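Local coordinates for putative angiotensinogen (Lampetra fluviatilis, PDB 5INW), which is a heparin-binding serpin that inhibits thrombin, an inhibition that heparin promotes by a template mechanism, at the interface of chains A and B. Residues are numbered along the deposited sequence; one frame, centred on the assembly and turned at random. Chains: chain A, Putative angiotensinogen; chain B, C-terminal peptide of Putative angiotensinogen.

The interface of chains A and B. Residues chain A 345-348; chain B 4-7.
The backbones of A:Gln346, A:Leu347 and A:Ser348 run parallel to those of B:Thr5, B:Val6 and B:Thr7, the residues lying side by side in that order. In this serpin, cleaved in its reactive loop, the short strand B:5-7 lies near the start of the C-terminal peptide and is stitched through its main chain to the strand A:345-350. A:Gln346 uses both its N-H and its carbonyl, gripping the peptide on either side of B:Thr5: its N donates to B:Pro4 O at 2.9 Å. B:Val6 N donates in turn to A:Gln346 O at 2.8 Å. A:Ser348 N then donates to B:Val6 O at 2.9 Å. B:Pro4, just ahead of the strand, has no N-H to give within a chain but contributes its carbonyl, which the A:Gln346 N-H meets in the carbonyl plane.

Side chains alternate between the faces of the sheet. On one face B:Val6 meets A:Val345 and A:Leu347 at a slant. Its CG2 methyl meets A:Val345 CG1 at 3.5 Å; CG1 of A:Val345 stands anti to its own backbone N (chi1 -178°), which turns that methyl towards the peptide. A:Leu347 CD1 reaches B:Val6 CB at 3.8 Å from a second side, roughly at a right angle to the first. Beta-branched valines fit the extended backbone, while the longer leucine can span to the neighbouring strand.

The opposite face is more polar. The aliphatic part of A:Gln346, CB and CG, lies beside the B:Pro4 carbonyl oxygen, CB 3.6 Å from B:Pro4 O, with B:Thr5 OG1 a little farther from CB. The B:Thr7 methyl CG2 packs against the A:Ser348 hydroxyl OG at 3.5 Å; threonine, being beta-branched, suits an extended strand, and serine puts a small polar group beside it.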
# COMPACT_ATOMS: atom_id res chain seq x y z
N VAL A 345 -4.76 28.31 -7.21
CA VAL A 345 -3.57 28.14 -6.39
C VAL A 345 -2.33 27.97 -7.27
O VAL A 345 -2.42 27.42 -8.39
CB VAL A 345 -3.70 26.90 -5.50
CG1 VAL A 345 -2.49 26.74 -4.60
CG2 VAL A 345 -4.97 26.99 -4.67
N GLN A 346 -1.18 28.42 -6.76
CA GLN A 346 0.10 28.26 -7.43
C GLN A 346 0.82 27.03 -6.91
O GLN A 346 1.35 27.05 -5.80
CB GLN A 346 0.97 29.48 -7.17
CG GLN A 346 0.43 30.77 -7.77
CD GLN A 346 0.56 30.80 -9.27
OE1 GLN A 346 0.98 29.80 -9.89
NE2 GLN A 346 0.19 31.93 -9.89
N LEU A 347 0.84 25.96 -7.70
CA LEU A 347 1.39 24.70 -7.22
C LEU A 347 2.70 24.41 -7.89
O LEU A 347 2.83 24.60 -9.09
CB LEU A 347 0.44 23.54 -7.46
CG LEU A 347 0.92 22.15 -7.00
CD1 LEU A 347 1.09 22.05 -5.50
CD2 LEU A 347 -0.04 21.07 -7.49
N SER A 348 3.65 23.92 -7.10
CA SER A 348 4.96 23.44 -7.57
C SER A 348 5.16 22.02 -6.99
O SER A 348 5.10 21.84 -5.77
CB SER A 348 6.08 24.38 -7.09
OG SER A 348 5.64 25.75 -7.01
N PRO B 4 -1.42 33.01 -3.07
CA PRO B 4 -1.90 31.71 -2.64
C PRO B 4 -1.08 30.58 -3.30
O PRO B 4 -1.28 30.26 -4.48
CB PRO B 4 -3.35 31.70 -3.08
CG PRO B 4 -3.35 32.54 -4.31
CD PRO B 4 -2.23 33.55 -4.18
N THR B 5 -0.18 29.99 -2.51
CA THR B 5 0.99 29.27 -3.03
C THR B 5 1.32 27.99 -2.25
O THR B 5 1.44 27.99 -1.02
CB THR B 5 2.23 30.21 -3.01
OG1 THR B 5 2.00 31.30 -3.90
CG2 THR B 5 3.53 29.49 -3.43
N VAL B 6 1.50 26.89 -3.00
CA VAL B 6 1.92 25.61 -2.45
C VAL B 6 3.16 25.15 -3.19
O VAL B 6 3.10 24.88 -4.40
CB VAL B 6 0.81 24.54 -2.59
CG1 VAL B 6 1.14 23.32 -1.73
CG2 VAL B 6 -0.54 25.13 -2.21
N THR B 7 4.29 25.09 -2.47
CA THR B 7 5.54 24.61 -3.07
C THR B 7 6.02 23.38 -2.32
O THR B 7 6.35 23.42 -1.16
CB THR B 7 6.63 25.69 -3.14
OG1 THR B 7 7.09 25.94 -1.82
CG2 THR B 7 6.09 26.99 -3.78